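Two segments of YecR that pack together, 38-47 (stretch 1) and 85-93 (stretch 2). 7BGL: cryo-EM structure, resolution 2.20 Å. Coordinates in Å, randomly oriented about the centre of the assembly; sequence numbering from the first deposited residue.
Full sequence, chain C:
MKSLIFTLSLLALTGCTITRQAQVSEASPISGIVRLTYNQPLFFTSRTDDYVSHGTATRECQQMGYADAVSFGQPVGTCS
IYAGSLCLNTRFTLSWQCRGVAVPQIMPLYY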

ATOM      1  N   TYR C  38      82.362   9.249  66.039  1.00117.72           N
ATOM      2  CA  TYR C  38      83.132   8.226  66.732  1.00117.72           C
ATOM      3  C   TYR C  38      82.584   6.854  66.362  1.00117.72           C
ATOM      4  O   TYR C  38      81.483   6.724  65.823  1.00117.72           O
ATOM      5  CB  TYR C  38      83.133   8.432  68.255  1.00117.72           C
ATOM      6  CG  TYR C  38      81.772   8.588  68.893  1.00117.72           C
ATOM      7  CD1 TYR C  38      81.115   9.811  68.885  1.00117.72           C
ATOM      8  CD2 TYR C  38      81.155   7.518  69.530  1.00117.72           C
ATOM      9  CE1 TYR C  38      79.876   9.960  69.476  1.00117.72           C
ATOM     10  CE2 TYR C  38      79.917   7.660  70.125  1.00117.72           C
ATOM     11  CZ  TYR C  38      79.282   8.882  70.096  1.00117.72           C
ATOM     12  OH  TYR C  38      78.047   9.026  70.685  1.00117.72           O
ATOM     13  N   ASN C  39      83.383   5.827  66.640  1.00116.19           N
ATOM     14  CA  ASN C  39      83.104   4.472  66.190  1.00116.19           C
ATOM     15  C   ASN C  39      82.746   3.568  67.363  1.00116.19           C
ATOM     16  O   ASN C  39      83.193   3.777  68.494  1.00116.19           O
ATOM     17  CB  ASN C  39      84.308   3.887  65.443  1.00116.19           C
ATOM     18  CG  ASN C  39      84.733   4.740  64.266  1.00116.19           C
ATOM     19  OD1 ASN C  39      83.971   5.577  63.784  1.00116.19           O
ATOM     20  ND2 ASN C  39      85.957   4.531  63.798  1.00116.19           N
ATOM     21  N   GLN C  40      81.928   2.559  67.072  1.00120.69           N
ATOM     22  CA  GLN C  40      81.551   1.537  68.038  1.00120.69           C
ATOM     23  C   GLN C  40      81.648   0.162  67.393  1.00120.69           C
ATOM     24  O   GLN C  40      80.985  -0.096  66.380  1.00120.69           O
ATOM     25  CB  GLN C  40      80.131   1.775  68.555  1.00120.69           C
ATOM     26  CG  GLN C  40      80.050   2.535  69.864  1.00120.69           C
ATOM     27  CD  GLN C  40      78.803   2.186  70.656  1.00120.69           C
ATOM     28  OE1 GLN C  40      78.147   1.179  70.390  1.00120.69           O
ATOM     29  NE2 GLN C  40      78.465   3.024  71.628  1.00120.69           N
ATOM     30  N   PRO C  41      82.466  -0.741  67.935  1.00123.80           N
ATOM     31  CA  PRO C  41      82.487  -2.116  67.417  1.00123.80           C
ATOM     32  C   PRO C  41      81.145  -2.803  67.612  1.00123.80           C
ATOM     33  O   PRO C  41      80.227  -2.222  68.199  1.00123.80           O
ATOM     34  CB  PRO C  41      83.595  -2.794  68.235  1.00123.80           C
ATOM     35  CG  PRO C  41      84.409  -1.683  68.804  1.00123.80           C
ATOM     36  CD  PRO C  41      83.509  -0.497  68.943  1.00123.80           C
ATOM     37  N   LEU C  42      81.016  -4.036  67.125  1.00121.80           N
ATOM     38  CA  LEU C  42      79.742  -4.740  67.184  1.00121.80           C
ATOM     39  C   LEU C  42      79.236  -4.847  68.619  1.00121.80           C
ATOM     40  O   LEU C  42      78.203  -4.262  68.962  1.00121.80           O
ATOM     41  CB  LEU C  42      79.875  -6.133  66.563  1.00121.80           C
ATOM     42  CG  LEU C  42      78.648  -6.691  65.840  1.00121.80           C
ATOM     43  CD1 LEU C  42      78.932  -8.084  65.300  1.00121.80           C
ATOM     44  CD2 LEU C  42      77.434  -6.707  66.756  1.00121.80           C
ATOM     45  N   PHE C  43      79.951  -5.586  69.460  1.00126.15           N
ATOM     46  CA  PHE C  43      79.584  -5.740  70.869  1.00126.15           C
ATOM     47  C   PHE C  43      80.401  -4.794  71.749  1.00126.15           C
ATOM     48  O   PHE C  43      81.114  -5.209  72.662  1.00126.15           O
ATOM     49  CB  PHE C  43      79.758  -7.194  71.301  1.00126.15           C
ATOM     50  CG  PHE C  43      80.783  -7.947  70.503  1.00126.15           C
ATOM     51  CD1 PHE C  43      82.133  -7.683  70.657  1.00126.15           C
ATOM     52  CD2 PHE C  43      80.395  -8.921  69.597  1.00126.15           C
ATOM     53  CE1 PHE C  43      83.078  -8.375  69.923  1.00126.15           C
ATOM     54  CE2 PHE C  43      81.335  -9.615  68.860  1.00126.15           C
ATOM     55  CZ  PHE C  43      82.678  -9.342  69.024  1.00126.15           C
ATOM     56  N   PHE C  44      80.286  -3.499  71.464  1.00128.07           N
ATOM     57  CA  PHE C  44      81.032  -2.484  72.194  1.00128.07           C
ATOM     58  C   PHE C  44      80.161  -1.256  72.414  1.00128.07           C
ATOM     59  O   PHE C  44      79.211  -1.005  71.668  1.00128.07           O
ATOM     60  CB  PHE C  44      82.315  -2.080  71.450  1.00128.07           C
ATOM     61  CG  PHE C  44      83.477  -3.002  71.690  1.00128.07           C
ATOM     62  CD1 PHE C  44      83.497  -4.273  71.142  1.00128.07           C
ATOM     63  CD2 PHE C  44      84.553  -2.593  72.461  1.00128.07           C
ATOM     64  CE1 PHE C  44      84.566  -5.121  71.360  1.00128.07           C
ATOM     65  CE2 PHE C  44      85.625  -3.436  72.682  1.00128.07           C
ATOM     66  CZ  PHE C  44      85.631  -4.702  72.131  1.00128.07           C
ATOM     67  N   THR C  45      80.496  -0.493  73.453  1.00130.56           N
ATOM     68  CA  THR C  45      79.862   0.783  73.741  1.00130.56           C
ATOM     69  C   THR C  45      80.860   1.913  73.495  1.00130.56           C
ATOM     70  O   THR C  45      82.009   1.687  73.107  1.00130.56           O
ATOM     71  CB  THR C  45      79.338   0.812  75.178  1.00130.56           C
ATOM     72  OG1 THR C  45      80.442   0.916  76.086  1.00130.56           O
ATOM     73  CG2 THR C  45      78.555  -0.454  75.483  1.00130.56           C
ATOM     74  N   SER C  46      80.418   3.151  73.723  1.00128.05           N
ATOM     75  CA  SER C  46      81.297   4.294  73.502  1.00128.05           C
ATOM     76  C   SER C  46      80.768   5.576  74.136  1.00128.05           C
ATOM     77  O   SER C  46      79.630   5.984  73.881  1.00128.05           O
ATOM     78  CB  SER C  46      81.514   4.506  72.003  1.00128.05           C
ATOM     79  OG  SER C  46      80.350   5.034  71.390  1.00128.05           O
ATOM     80  N   ARG C  47      81.595   6.215  74.969  1.00133.15           N
ATOM     81  CA  ARG C  47      81.295   7.547  75.495  1.00133.15           C
ATOM     82  C   ARG C  47      82.638   8.171  75.877  1.00133.15           C
ATOM     83  O   ARG C  47      83.195   7.839  76.926  1.00133.15           O
ATOM     84  CB  ARG C  47      80.343   7.476  76.679  1.00133.15           C
ATOM     85  CG  ARG C  47      80.881   6.706  77.878  1.00133.15           C
ATOM     86  CD  ARG C  47      80.638   5.212  77.749  1.00133.15           C
ATOM     87  NE  ARG C  47      80.975   4.501  78.977  1.00133.15           N
ATOM     88  CZ  ARG C  47      81.477   3.274  79.020  1.00133.15           C
ATOM     89  NH1 ARG C  47      81.713   2.585  77.915  1.00133.15           N
ATOM     90  NH2 ARG C  47      81.751   2.726  80.200  1.00133.15           N
ATOM     91  N   SER C  85      73.811 -10.282  57.870  1.00 80.34           N
ATOM     92  CA  SER C  85      72.795  -9.745  58.774  1.00 80.34           C
ATOM     93  C   SER C  85      73.411  -9.304  60.100  1.00 80.34           C
ATOM     94  O   SER C  85      73.004  -9.735  61.178  1.00 80.34           O
ATOM     95  CB  SER C  85      71.697 -10.780  58.997  1.00 80.34           C
ATOM     96  OG  SER C  85      71.088 -11.148  57.771  1.00 80.34           O
ATOM     97  N   LEU C  86      74.409  -8.428  60.017  1.00 89.91           N
ATOM     98  CA  LEU C  86      75.114  -7.949  61.196  1.00 89.91           C
ATOM     99  C   LEU C  86      75.548  -6.507  60.960  1.00 89.91           C
ATOM    100  O   LEU C  86      75.323  -5.936  59.890  1.00 89.91           O
ATOM    101  CB  LEU C  86      76.314  -8.844  61.522  1.00 89.91           C
ATOM    102  CG  LEU C  86      76.000 -10.231  62.088  1.00 89.91           C
ATOM    103  CD1 LEU C  86      77.281 -10.952  62.475  1.00 89.91           C
ATOM    104  CD2 LEU C  86      75.061 -10.124  63.278  1.00 89.91           C
ATOM    105  N   CYS C  87      76.178  -5.922  61.979  1.00105.64           N
ATOM    106  CA  CYS C  87      76.696  -4.551  61.919  1.00105.64           C
ATOM    107  C   CYS C  87      78.057  -4.555  62.610  1.00105.64           C
ATOM    108  O   CYS C  87      78.147  -4.420  63.833  1.00105.64           O
ATOM    109  CB  CYS C  87      75.732  -3.563  62.564  1.00105.64           C
ATOM    110  SG  CYS C  87      76.290  -1.845  62.530  1.00105.64           S
ATOM    111  N   LEU C  88      79.118  -4.713  61.816  1.00107.89           N
ATOM    112  CA  LEU C  88      80.459  -4.798  62.384  1.00107.89           C
ATOM    113  C   LEU C  88      80.841  -3.510  63.103  1.00107.89           C
ATOM    114  O   LEU C  88      81.408  -3.548  64.201  1.00107.89           O
ATOM    115  CB  LEU C  88      81.473  -5.122  61.287  1.00107.89           C
ATOM    116  CG  LEU C  88      81.253  -6.437  60.537  1.00107.89           C
ATOM    117  CD1 LEU C  88      82.394  -6.701  59.567  1.00107.89           C
ATOM    118  CD2 LEU C  88      81.097  -7.592  61.514  1.00107.89           C
ATOM    119  N   ASN C  89      80.544  -2.361  62.500  1.00109.67           N
ATOM    120  CA  ASN C  89      80.881  -1.068  63.075  1.00109.67           C
ATOM    121  C   ASN C  89      79.682  -0.135  62.988  1.00109.67           C
ATOM    122  O   ASN C  89      78.889  -0.203  62.045  1.00109.67           O
ATOM    123  CB  ASN C  89      82.085  -0.434  62.367  1.00109.67           C
ATOM    124  CG  ASN C  89      82.499   0.884  62.990  1.00109.67           C
ATOM    125  OD1 ASN C  89      82.784   0.956  64.185  1.00109.67           O
ATOM    126  ND2 ASN C  89      82.533   1.936  62.182  1.00109.67           N
ATOM    127  N   THR C  90      79.559   0.739  63.984  1.00110.66           N
ATOM    128  CA  THR C  90      78.496   1.733  64.029  1.00110.66           C
ATOM    129  C   THR C  90      79.111   3.111  64.218  1.00110.66           C
ATOM    130  O   THR C  90      79.959   3.300  65.095  1.00110.66           O
ATOM    131  CB  THR C  90      77.503   1.440  65.159  1.00110.66           C
ATOM    132  OG1 THR C  90      76.908   0.154  64.953  1.00110.66           O
ATOM    133  CG2 THR C  90      76.412   2.498  65.193  1.00110.66           C
ATOM    134  N   ARG C  91      78.685   4.067  63.398  1.00110.10           N
ATOM    135  CA  ARG C  91      79.163   5.439  63.500  1.00110.10           C
ATOM    136  C   ARG C  91      78.157   6.275  64.279  1.00110.10           C
ATOM    137  O   ARG C  91      76.970   6.302  63.942  1.00110.10           O
ATOM    138  CB  ARG C  91      79.386   6.040  62.112  1.00110.10           C
ATOM    139  CG  ARG C  91      80.549   5.431  61.349  1.00110.10           C
ATOM    140  CD  ARG C  91      81.872   6.016  61.810  1.00110.10           C
ATOM    141  NE  ARG C  91      83.000   5.453  61.077  1.00110.10           N
ATOM    142  CZ  ARG C  91      83.358   5.822  59.856  1.00110.10           C
ATOM    143  NH1 ARG C  91      82.697   6.757  59.195  1.00110.10           N
ATOM    144  NH2 ARG C  91      84.408   5.238  59.284  1.00110.10           N
ATOM    145  N   PHE C  92      78.634   6.955  65.318  1.00113.40           N
ATOM    146  CA  PHE C  92      77.807   7.831  66.133  1.00113.40           C
ATOM    147  C   PHE C  92      78.254   9.269  65.919  1.00113.40           C
ATOM    148  O   PHE C  92      79.450   9.571  66.006  1.00113.40           O
ATOM    149  CB  PHE C  92      77.894   7.454  67.614  1.00113.40           C
ATOM    150  CG  PHE C  92      77.181   6.178  67.956  1.00113.40           C
ATOM    151  CD1 PHE C  92      77.843   4.964  67.897  1.00113.40           C
ATOM    152  CD2 PHE C  92      75.850   6.192  68.331  1.00113.40           C
ATOM    153  CE1 PHE C  92      77.190   3.788  68.210  1.00113.40           C
ATOM    154  CE2 PHE C  92      75.191   5.020  68.645  1.00113.40           C
ATOM    155  CZ  PHE C  92      75.862   3.816  68.584  1.00113.40           C
ATOM    156  N   THR C  93      77.293  10.146  65.642  1.00112.56           N
ATOM    157  CA  THR C  93      77.563  11.531  65.295  1.00112.56           C
ATOM    158  C   THR C  93      77.042  12.471  66.374  1.00112.56           C
ATOM    159  O   THR C  93      75.987  12.241  66.972  1.00112.56           O
ATOM    160  CB  THR C  93      76.925  11.896  63.950  1.00112.56           C
ATOM    161  OG1 THR C  93      75.500  11.941  64.091  1.00112.56           O
ATOM    162  CG2 THR C  93      77.292  10.870  62.890  1.00112.56           C
TER

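The two stretches, at least 44 residues apart in sequence wherever they touch, form a short antiparallel β-ladder with an aromatic pair on one face and a leucine contact where the pairing ends. The strand directions lie 150° apart, and the register runs from Tyr38 opposite Phe92 to Gln40 opposite Thr90. Both of these are hydrogen-bonded pairs: Tyr38 N donates to Phe92 O and Phe92 N to Tyr38 O, each at 2.9 Å, while Gln40 N to Thr90 O and Thr90 N to Gln40 O are also 2.9 Å. Between them sits the non-hydrogen-bonded pair Asn39–Arg91, where the alpha carbons approach carbonyls instead; Arg91 CA lies 3.5 Å from Tyr38 O.

Because side chains alternate, Tyr38, Gln40, Thr90 and Phe92 share one face. There Phe92 CB sits over the face of the Tyr38 ring, 3.5 Å from its centroid, a CH-π contact. The two rings are nearly parallel, at 14°, but slid apart with little overlap. The Gln40 side chain also packs against Phe92. On the other face, Asn39 OD1 comes within 2.9 Å of Arg91 NE, bringing a polar oxygen to a cationic group.

Beyond the ladder, Leu42 CD1 lies 4.4 Å from both Leu86 CD1 and Leu88 CD2, a looser apolar contact on the surface.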